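Local coordinates for protein of unknown function with a Fic domain (Bacteroides thetaiotaomicron VPI-5482, PDB 3CUC) that is of unknown function but belongs to the Fic/DOC family, built as a single, mostly helical chain around a Fic domain, at residues I84-L95 with L205-R213; Y216-D225 with Y261-L270. All coordinates share one frame; numbering follows the deposited sequence.

Contact 1: I84-L95 with L205-R213; sequences IKQEAQDKERPL and LLVNFVLHR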
loop_
_atom_site.group_PDB
_atom_site.type_symbol
_atom_site.label_atom_id
_atom_site.label_comp_id
_atom_site.label_asym_id
_atom_site.label_seq_id
_atom_site.Cartn_x
_atom_site.Cartn_y
_atom_site.Cartn_z
ATOM N N ILE A 84 -6.207 -1.037 -8.413
ATOM C CA ILE A 84 -4.753 -1.090 -8.585
ATOM C C ILE A 84 -4.326 -2.349 -9.338
ATOM O O ILE A 84 -3.359 -2.307 -10.093
ATOM C CB ILE A 84 -3.948 -0.955 -7.263
ATOM C CG1 ILE A 84 -4.251 -2.105 -6.304
ATOM C CG2 ILE A 84 -4.216 0.402 -6.603
ATOM C CD1 ILE A 84 -3.124 -2.384 -5.333
ATOM N N LYS A 85 -5.049 -3.452 -9.150
ATOM C CA LYS A 85 -4.758 -4.679 -9.887
ATOM C C LYS A 85 -4.888 -4.428 -11.390
ATOM O O LYS A 85 -3.974 -4.724 -12.165
ATOM C CB LYS A 85 -5.685 -5.816 -9.455
ATOM C CG LYS A 85 -5.286 -6.451 -8.128
ATOM C CD LYS A 85 -6.447 -7.167 -7.446
ATOM C CE LYS A 85 -6.736 -8.517 -8.062
ATOM N NZ LYS A 85 -7.822 -9.205 -7.329
ATOM N N GLN A 86 -6.016 -3.850 -11.787
ATOM C CA GLN A 86 -6.292 -3.562 -13.188
ATOM C C GLN A 86 -5.315 -2.547 -13.769
ATOM O O GLN A 86 -4.845 -2.705 -14.898
ATOM C CB GLN A 86 -7.716 -3.043 -13.333
ATOM C CG GLN A 86 -8.140 -2.821 -14.756
ATOM C CD GLN A 86 -9.607 -2.525 -14.866
ATOM O OE1 GLN A 86 -10.003 -1.394 -15.134
ATOM N NE2 GLN A 86 -10.432 -3.538 -14.642
ATOM N N GLU A 87 -5.019 -1.505 -12.999
ATOM C CA GLU A 87 -4.073 -0.486 -13.435
ATOM C C GLU A 87 -2.698 -1.122 -13.593
ATOM O O GLU A 87 -2.066 -0.951 -14.625
ATOM C CB GLU A 87 -4.015 0.687 -12.448
ATOM C CG GLU A 87 -3.543 2.009 -13.062
ATOM C CD GLU A 87 -4.619 2.728 -13.863
ATOM O OE1 GLU A 87 -5.678 2.121 -14.132
ATOM O OE2 GLU A 87 -4.399 3.907 -14.229
ATOM N N ALA A 88 -2.259 -1.872 -12.583
ATOM C CA ALA A 88 -0.971 -2.572 -12.627
ATOM C C ALA A 88 -0.860 -3.554 -13.801
ATOM O O ALA A 88 0.171 -3.620 -14.458
ATOM C CB ALA A 88 -0.716 -3.305 -11.320
ATOM N N GLN A 89 -1.913 -4.322 -14.064
ATOM C CA GLN A 89 -1.855 -5.333 -15.121
ATOM C C GLN A 89 -1.659 -4.719 -16.504
ATOM O O GLN A 89 -1.006 -5.321 -17.355
ATOM C CB GLN A 89 -3.103 -6.218 -15.114
ATOM C CG GLN A 89 -3.085 -7.290 -14.029
ATOM C CD GLN A 89 -4.491 -7.714 -13.615
ATOM O OE1 GLN A 89 -5.408 -7.729 -14.439
ATOM N NE2 GLN A 89 -4.669 -8.049 -12.333
ATOM N N ASP A 90 -2.223 -3.535 -16.731
ATOM C CA ASP A 90 -2.001 -2.821 -17.984
ATOM C C ASP A 90 -0.616 -2.183 -17.934
ATOM O O ASP A 90 -0.463 -1.011 -17.593
ATOM C CB ASP A 90 -3.080 -1.765 -18.225
ATOM C CG ASP A 90 -2.937 -1.081 -19.573
ATOM O OD1 ASP A 90 -1.926 -1.310 -20.279
ATOM O OD2 ASP A 90 -3.842 -0.310 -19.936
ATOM N N LYS A 91 0.383 -2.968 -18.314
ATOM C CA LYS A 91 1.784 -2.618 -18.100
ATOM C C LYS A 91 2.248 -1.369 -18.839
ATOM O O LYS A 91 3.252 -0.782 -18.460
ATOM C CB LYS A 91 2.674 -3.795 -18.485
ATOM C CG LYS A 91 2.474 -5.037 -17.612
ATOM C CD LYS A 91 2.835 -6.299 -18.378
ATOM C CE LYS A 91 2.295 -7.542 -17.709
ATOM N NZ LYS A 91 2.207 -8.650 -18.701
ATOM N N GLU A 92 1.523 -0.969 -19.885
ATOM C CA GLU A 92 1.847 0.238 -20.656
ATOM C C GLU A 92 1.218 1.519 -20.100
ATOM O O GLU A 92 1.435 2.595 -20.663
ATOM C CB GLU A 92 1.411 0.071 -22.114
ATOM C CG GLU A 92 2.242 -0.922 -22.900
ATOM C CD GLU A 92 1.819 -1.007 -24.355
ATOM O OE1 GLU A 92 0.683 -1.450 -24.615
ATOM O OE2 GLU A 92 2.611 -0.614 -25.236
ATOM N N ARG A 93 0.438 1.416 -19.019
ATOM C CA ARG A 93 -0.186 2.591 -18.405
ATOM C C ARG A 93 0.708 3.172 -17.306
ATOM O O ARG A 93 0.924 2.529 -16.291
ATOM C CB ARG A 93 -1.557 2.232 -17.827
ATOM C CG ARG A 93 -2.509 3.412 -17.774
ATOM C CD ARG A 93 -3.880 3.027 -17.234
ATOM N NE ARG A 93 -4.542 1.959 -17.992
ATOM C CZ ARG A 93 -5.804 1.563 -17.795
ATOM N NH1 ARG A 93 -6.568 2.148 -16.873
ATOM N NH2 ARG A 93 -6.320 0.582 -18.529
ATOM N N PRO A 94 1.247 4.389 -17.511
ATOM C CA PRO A 94 2.073 4.980 -16.462
ATOM C C PRO A 94 1.257 5.440 -15.257
ATOM O O PRO A 94 0.053 5.704 -15.375
ATOM C CB PRO A 94 2.710 6.180 -17.157
ATOM C CG PRO A 94 1.753 6.554 -18.208
ATOM C CD PRO A 94 1.147 5.273 -18.686
ATOM N N LEU A 95 1.922 5.529 -14.107
ATOM C CA LEU A 95 1.289 6.009 -12.883
ATOM C C LEU A 95 0.903 7.473 -13.061
ATOM O O LEU A 95 1.737 8.312 -13.403
ATOM C CB LEU A 95 2.235 5.845 -11.685
ATOM C CG LEU A 95 1.660 6.153 -10.302
ATOM C CD1 LEU A 95 0.445 5.296 -10.038
ATOM C CD2 LEU A 95 2.716 5.931 -9.233
ATOM N N LEU A 205 -1.530 0.718 -0.891
ATOM C CA LEU A 205 -2.087 0.342 -2.190
ATOM C C LEU A 205 -1.058 0.532 -3.303
ATOM O O LEU A 205 -0.961 -0.294 -4.201
ATOM C CB LEU A 205 -3.369 1.138 -2.493
ATOM C CG LEU A 205 -4.652 0.604 -1.844
ATOM C CD1 LEU A 205 -5.752 1.649 -1.884
ATOM C CD2 LEU A 205 -5.110 -0.682 -2.521
ATOM N N LEU A 206 -0.295 1.618 -3.236
ATOM C CA LEU A 206 0.725 1.906 -4.241
ATOM C C LEU A 206 1.854 0.874 -4.198
ATOM O O LEU A 206 2.411 0.530 -5.238
ATOM C CB LEU A 206 1.282 3.331 -4.083
ATOM C CG LEU A 206 0.331 4.483 -4.435
ATOM C CD1 LEU A 206 0.909 5.809 -3.976
ATOM C CD2 LEU A 206 0.019 4.517 -5.935
ATOM N N VAL A 207 2.183 0.372 -3.009
ATOM C CA VAL A 207 3.186 -0.683 -2.895
ATOM C C VAL A 207 2.719 -1.882 -3.693
ATOM O O VAL A 207 3.441 -2.395 -4.546
ATOM C CB VAL A 207 3.413 -1.135 -1.443
ATOM C CG1 VAL A 207 4.165 -2.464 -1.409
ATOM C CG2 VAL A 207 4.159 -0.070 -0.661
ATOM N N ASN A 208 1.495 -2.315 -3.421
ATOM C CA ASN A 208 0.964 -3.497 -4.075
ATOM C C ASN A 208 0.682 -3.282 -5.557
ATOM O O ASN A 208 0.653 -4.246 -6.329
ATOM C CB ASN A 208 -0.261 -4.018 -3.324
ATOM C CG ASN A 208 0.112 -4.697 -2.012
ATOM O OD1 ASN A 208 1.210 -5.242 -1.868
ATOM N ND2 ASN A 208 -0.800 -4.671 -1.053
ATOM N N PHE A 209 0.510 -2.023 -5.959
ATOM C CA PHE A 209 0.437 -1.687 -7.378
ATOM C C PHE A 209 1.752 -2.047 -8.055
ATOM O O PHE A 209 1.769 -2.709 -9.088
ATOM C CB PHE A 209 0.125 -0.203 -7.571
ATOM C CG PHE A 209 0.363 0.302 -8.970
ATOM C CD1 PHE A 209 -0.617 0.180 -9.947
ATOM C CD2 PHE A 209 1.559 0.921 -9.302
ATOM C CE1 PHE A 209 -0.405 0.660 -11.237
ATOM C CE2 PHE A 209 1.780 1.399 -10.585
ATOM C CZ PHE A 209 0.791 1.268 -11.556
ATOM N N VAL A 210 2.851 -1.612 -7.452
ATOM C CA VAL A 210 4.165 -1.857 -8.014
ATOM C C VAL A 210 4.453 -3.360 -8.074
ATOM O O VAL A 210 4.803 -3.889 -9.131
ATOM C CB VAL A 210 5.259 -1.120 -7.212
ATOM C CG1 VAL A 210 6.645 -1.447 -7.768
ATOM C CG2 VAL A 210 5.004 0.390 -7.234
ATOM N N LEU A 211 4.273 -4.042 -6.949
ATOM C CA LEU A 211 4.555 -5.468 -6.874
ATOM C C LEU A 211 3.719 -6.277 -7.860
ATOM O O LEU A 211 4.227 -7.185 -8.510
ATOM C CB LEU A 211 4.313 -5.997 -5.457
ATOM C CG LEU A 211 5.207 -5.483 -4.327
ATOM C CD1 LEU A 211 4.801 -6.104 -2.995
ATOM C CD2 LEU A 211 6.647 -5.783 -4.621
ATOM N N HIS A 212 2.435 -5.961 -7.970
ATOM C CA HIS A 212 1.557 -6.718 -8.862
ATOM C C HIS A 212 1.951 -6.528 -10.335
ATOM O O HIS A 212 1.997 -7.494 -11.109
ATOM C CB HIS A 212 0.102 -6.311 -8.652
ATOM C CG HIS A 212 -0.877 -7.188 -9.361
ATOM N ND1 HIS A 212 -1.039 -8.520 -9.052
ATOM C CD2 HIS A 212 -1.759 -6.919 -10.353
ATOM C CE1 HIS A 212 -1.974 -9.036 -9.831
ATOM N NE2 HIS A 212 -2.427 -8.086 -10.627
ATOM N N ARG A 213 2.228 -5.279 -10.705
ATOM C CA ARG A 213 2.642 -4.943 -12.063
ATOM C C ARG A 213 3.828 -5.783 -12.517
ATOM O O ARG A 213 3.848 -6.245 -13.653
ATOM C CB ARG A 213 2.987 -3.456 -12.163
ATOM C CG ARG A 213 3.828 -3.084 -13.382
ATOM C CD ARG A 213 3.640 -1.625 -13.738
ATOM N NE ARG A 213 2.308 -1.395 -14.288
ATOM C CZ ARG A 213 1.843 -0.219 -14.694
ATOM N NH1 ARG A 213 2.595 0.867 -14.620
ATOM N NH2 ARG A 213 0.618 -0.141 -15.180
#
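I84 opens a helix-helix packing in the Fic fold: helix 68-89 runs against the C-terminal part of helix 199-213, their local axes 8.2 Å apart and crossing at -41°. The branch that does the work is CG1, placed between the backbone N and the carbonyl carbon (chi1 62°). From there CD1 reaches over the backbone at L205 and F209 and meets L205 CD2 at 3.8 Å, while F99 and L103 of helix 97-107 also pack on I84. K85 lays its CG over one face of the H212 ring, near the rim, and sends NZ away to a salt bridge with E82. E87 touches the F209 ring with its CB and CG, and its carboxylate pairs with R93. A88, small enough for close approach, puts CB 3.7 Å from F209 CD1; its carbonyl takes the nearly straight bond from R213 NE to A88 O (3.1 Å), in plane and on a lone pair. Q89 NE2 donates a nearly straight hydrogen bond to H212 NE2 (2.8 Å), in the plane of the imidazole. After the helix ends, D90 starts a type I turn that carries the chain round the R213 guanidinium; R93 grips its carboxylate side-on, NE and NH2 both going to D90 OD2. K91 O lies over one guanidinium face, F209 CZ over the other. R93 O, at 2.9 Å from both R213 NH1 and R213 NH2, is gripped end-on by the two nitrogens. Finally L95 returns to the core, its CD1 above one face of the F209 ring, 4.2 Å from F209 CE2, and equally near L206 CD2.

Contact 2: Y216-D225 with Y261-L270; sequences YPMIVIHSED and YLSSCLIRSL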
loop_
_atom_site.group_PDB
_atom_site.type_symbol
_atom_site.label_atom_id
_atom_site.label_comp_id
_atom_site.label_asym_id
_atom_site.label_seq_id
_atom_site.Cartn_x
_atom_site.Cartn_y
_atom_site.Cartn_z
ATOM N N TYR A 216 5.046 -9.862 -8.795
ATOM C CA TYR A 216 5.298 -10.311 -7.436
ATOM C C TYR A 216 3.964 -10.490 -6.731
ATOM O O TYR A 216 2.993 -9.819 -7.071
ATOM C CB TYR A 216 6.132 -9.291 -6.670
ATOM C CG TYR A 216 7.594 -9.240 -7.047
ATOM C CD1 TYR A 216 7.990 -8.880 -8.329
ATOM C CD2 TYR A 216 8.587 -9.516 -6.104
ATOM C CE1 TYR A 216 9.334 -8.821 -8.673
ATOM C CE2 TYR A 216 9.932 -9.456 -6.436
ATOM C CZ TYR A 216 10.300 -9.103 -7.713
ATOM O OH TYR A 216 11.635 -9.044 -8.032
ATOM N N PRO A 217 3.909 -11.386 -5.735
ATOM C CA PRO A 217 2.699 -11.467 -4.931
ATOM C C PRO A 217 2.598 -10.246 -4.037
ATOM O O PRO A 217 3.609 -9.780 -3.512
ATOM C CB PRO A 217 2.926 -12.712 -4.077
ATOM C CG PRO A 217 4.392 -12.815 -3.965
ATOM C CD PRO A 217 4.931 -12.339 -5.280
HETATM N N MSE A 218 1.389 -9.736 -3.865
HETATM C CA MSE A 218 1.184 -8.533 -3.081
HETATM C C MSE A 218 1.394 -8.815 -1.588
HETATM O O MSE A 218 1.315 -9.967 -1.144
HETATM C CB MSE A 218 -0.198 -7.960 -3.375
HETATM C CG MSE A 218 -0.272 -7.349 -4.759
HETATM SE SE MSE A 218 -2.027 -6.757 -5.219
HETATM C CE MSE A 218 -2.924 -8.496 -5.516
ATOM N N ILE A 219 1.694 -7.764 -0.829
ATOM C CA ILE A 219 2.035 -7.918 0.584
ATOM C C ILE A 219 0.981 -7.319 1.515
ATOM O O ILE A 219 0.195 -6.450 1.122
ATOM C CB ILE A 219 3.433 -7.313 0.919
ATOM C CG1 ILE A 219 3.463 -5.800 0.685
ATOM C CG2 ILE A 219 4.519 -7.990 0.087
ATOM C CD1 ILE A 219 4.534 -5.104 1.462
ATOM N N VAL A 220 0.987 -7.810 2.753
ATOM C CA VAL A 220 0.107 -7.327 3.809
ATOM C C VAL A 220 0.946 -6.800 4.971
ATOM O O VAL A 220 1.596 -7.578 5.672
ATOM C CB VAL A 220 -0.790 -8.465 4.356
ATOM C CG1 VAL A 220 -1.637 -7.957 5.516
ATOM C CG2 VAL A 220 -1.668 -9.031 3.268
ATOM N N ILE A 221 0.948 -5.488 5.177
ATOM C CA ILE A 221 1.522 -4.943 6.406
ATOM C C ILE A 221 0.473 -5.181 7.489
ATOM O O ILE A 221 -0.631 -4.641 7.406
ATOM C CB ILE A 221 1.871 -3.455 6.289
ATOM C CG1 ILE A 221 2.901 -3.241 5.176
ATOM C CG2 ILE A 221 2.438 -2.951 7.605
ATOM C CD1 ILE A 221 3.138 -1.790 4.846
ATOM N N HIS A 222 0.805 -6.027 8.466
ATOM C CA HIS A 222 -0.165 -6.471 9.474
ATOM C C HIS A 222 -0.330 -5.424 10.562
ATOM O O HIS A 222 0.663 -4.886 11.047
ATOM C CB HIS A 222 0.273 -7.799 10.095
ATOM C CG HIS A 222 0.192 -8.953 9.150
ATOM N ND1 HIS A 222 -0.901 -9.791 9.091
ATOM C CD2 HIS A 222 1.057 -9.397 8.209
ATOM C CE1 HIS A 222 -0.703 -10.706 8.158
ATOM N NE2 HIS A 222 0.477 -10.489 7.607
ATOM N N SER A 223 -1.577 -5.142 10.951
ATOM C CA SER A 223 -1.842 -4.082 11.940
ATOM C C SER A 223 -1.335 -4.431 13.346
ATOM O O SER A 223 -1.095 -3.539 14.158
ATOM C CB SER A 223 -3.330 -3.699 11.986
ATOM O OG SER A 223 -4.080 -4.596 12.785
ATOM N N GLU A 224 -1.161 -5.719 13.634
ATOM C CA GLU A 224 -0.497 -6.133 14.871
ATOM C C GLU A 224 0.950 -5.653 14.939
ATOM O O GLU A 224 1.504 -5.522 16.019
ATOM C CB GLU A 224 -0.560 -7.650 15.031
ATOM C CG GLU A 224 -1.971 -8.128 15.347
ATOM C CD GLU A 224 -2.147 -9.622 15.192
ATOM O OE1 GLU A 224 -1.958 -10.137 14.062
ATOM O OE2 GLU A 224 -2.496 -10.275 16.199
ATOM N N ASP A 225 1.550 -5.375 13.785
ATOM C CA ASP A 225 2.934 -4.913 13.712
ATOM C C ASP A 225 3.031 -3.389 13.498
ATOM O O ASP A 225 4.061 -2.888 13.029
ATOM C CB ASP A 225 3.650 -5.661 12.574
ATOM C CG ASP A 225 5.161 -5.649 12.716
ATOM O OD1 ASP A 225 5.655 -5.875 13.844
ATOM O OD2 ASP A 225 5.855 -5.423 11.701
ATOM N N TYR A 261 12.128 -3.964 5.522
ATOM C CA TYR A 261 10.823 -4.295 6.088
ATOM C C TYR A 261 9.859 -4.870 5.045
ATOM O O TYR A 261 9.249 -5.914 5.263
ATOM C CB TYR A 261 10.195 -3.073 6.756
ATOM C CG TYR A 261 8.907 -3.400 7.484
ATOM C CD1 TYR A 261 8.884 -4.369 8.485
ATOM C CD2 TYR A 261 7.710 -2.759 7.162
ATOM C CE1 TYR A 261 7.711 -4.688 9.150
ATOM C CE2 TYR A 261 6.529 -3.073 7.828
ATOM C CZ TYR A 261 6.537 -4.037 8.820
ATOM O OH TYR A 261 5.371 -4.350 9.473
ATOM N N LEU A 262 9.729 -4.189 3.912
ATOM C CA LEU A 262 8.869 -4.671 2.837
ATOM C C LEU A 262 9.366 -6.015 2.311
ATOM O O LEU A 262 8.570 -6.871 1.934
ATOM C CB LEU A 262 8.779 -3.648 1.694
ATOM C CG LEU A 262 8.077 -2.313 1.983
ATOM C CD1 LEU A 262 7.835 -1.557 0.682
ATOM C CD2 LEU A 262 6.763 -2.516 2.724
ATOM N N SER A 263 10.679 -6.207 2.290
ATOM C CA SER A 263 11.247 -7.480 1.856
ATOM C C SER A 263 10.846 -8.620 2.784
ATOM O O SER A 263 10.531 -9.715 2.321
ATOM C CB SER A 263 12.766 -7.385 1.753
ATOM O OG SER A 263 13.123 -6.342 0.867
ATOM N N SER A 264 10.822 -8.361 4.087
ATOM C CA SER A 264 10.394 -9.382 5.036
ATOM C C SER A 264 8.904 -9.731 4.842
ATOM O O SER A 264 8.508 -10.886 5.003
ATOM C CB SER A 264 10.688 -8.951 6.471
ATOM O OG SER A 264 9.928 -7.811 6.823
ATOM N N CYS A 265 8.087 -8.747 4.476
ATOM C CA CYS A 265 6.696 -9.032 4.105
ATOM C C CYS A 265 6.637 -9.868 2.847
ATOM O O CYS A 265 5.862 -10.820 2.771
ATOM C CB CYS A 265 5.899 -7.757 3.850
ATOM S SG CYS A 265 5.922 -6.618 5.210
ATOM N N LEU A 266 7.442 -9.493 1.853
ATOM C CA LEU A 266 7.460 -10.201 0.585
ATOM C C LEU A 266 7.905 -11.643 0.794
ATOM O O LEU A 266 7.403 -12.542 0.130
ATOM C CB LEU A 266 8.365 -9.490 -0.410
ATOM C CG LEU A 266 8.339 -10.010 -1.841
ATOM C CD1 LEU A 266 6.957 -9.890 -2.451
ATOM C CD2 LEU A 266 9.345 -9.229 -2.653
ATOM N N ILE A 267 8.823 -11.856 1.733
ATOM C CA ILE A 267 9.215 -13.211 2.132
ATOM C C ILE A 267 8.014 -14.004 2.641
ATOM O O ILE A 267 7.825 -15.158 2.266
ATOM C CB ILE A 267 10.335 -13.201 3.208
ATOM C CG1 ILE A 267 11.678 -12.833 2.576
ATOM C CG2 ILE A 267 10.463 -14.565 3.880
ATOM C CD1 ILE A 267 12.797 -12.669 3.571
ATOM N N ARG A 268 7.196 -13.375 3.479
ATOM C CA ARG A 268 5.996 -14.020 3.999
ATOM C C ARG A 268 5.017 -14.361 2.874
ATOM O O ARG A 268 4.494 -15.471 2.843
ATOM C CB ARG A 268 5.309 -13.141 5.052
ATOM C CG ARG A 268 4.213 -13.874 5.840
ATOM C CD ARG A 268 3.209 -12.933 6.527
ATOM N NE ARG A 268 1.926 -13.617 6.743
ATOM C CZ ARG A 268 0.779 -13.371 6.097
ATOM N NH1 ARG A 268 0.675 -12.413 5.168
ATOM N NH2 ARG A 268 -0.299 -14.091 6.401
ATOM N N SER A 269 4.787 -13.417 1.955
ATOM C CA SER A 269 3.855 -13.618 0.829
ATOM C C SER A 269 4.334 -14.728 -0.086
ATOM O O SER A 269 3.553 -15.600 -0.476
ATOM C CB SER A 269 3.695 -12.346 -0.008
ATOM O OG SER A 269 3.100 -11.293 0.727
ATOM N N LEU A 270 5.618 -14.680 -0.436
ATOM C CA LEU A 270 6.224 -15.692 -1.285
ATOM C C LEU A 270 6.102 -17.079 -0.657
ATOM O O LEU A 270 5.756 -18.045 -1.339
ATOM C CB LEU A 270 7.693 -15.350 -1.567
ATOM C CG LEU A 270 7.934 -14.257 -2.616
ATOM C CD1 LEU A 270 9.363 -13.756 -2.546
ATOM C CD2 LEU A 270 7.605 -14.762 -4.032
#
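Y216 meets L266 at the start of an extended loop that follows helix 199-213 and crosses the flank of helix 256-277. Its ring offers an edge, with CD2 3.5 Å from L266 CD2, and stacks on Y11. P217 sets its ring carbons against L270 CD2. The next carbonyl, of selenomethionine M218, is satisfied from the helix: S269 OG donates to M218 O at 2.9 Å, tilted 34° from the carbonyl plane. I219 is the apolar centre, CD1 packing against both L262 CD2 and C265 CB, and CG2 resting over the backbone of L266. H222 and R268 come from opposite directions with planes almost perpendicular (88°). H222 NE2 sits above one guanidinium face, 3.1 Å from R268 NH1, in a geometry that makes no hydrogen bond; the arginine has its salt bridge instead to E35 of helix 22-42 through NH2. Y261 O accepts twice within its own helix, from C265 N and S264 OG. At the far end of the loop I221 CG2 packs beside the Y261 ring edge, and Y261 OH donates to the anti lone pair of D225 OD2, 2.5 Å away, an oxygen that also takes a weak hydrogen bond from N228 ND2.

Overall arrangement
Contact 1 and contact 2 follow one another along the chain, their centres about 17 Å apart, and helix 199-213 joins them. That helix begins within the Fic signature sequence HPFxDGNGR; one side of its C-terminal part takes helix 68-89 in contact 1, while N208 and L211 meet the loop of contact 2. The junction is both polar and apolar: N208 OD1 lies 2.8 Å from I219 N and L211 O 2.8 Å from Y216 N, both probable hydrogen bonds, and L211 CD1 touches I219 CG2 at 3.6 Å. The loop around M218-I221 thus lies between helices 199-213 and 256-277, with I219 packing against both.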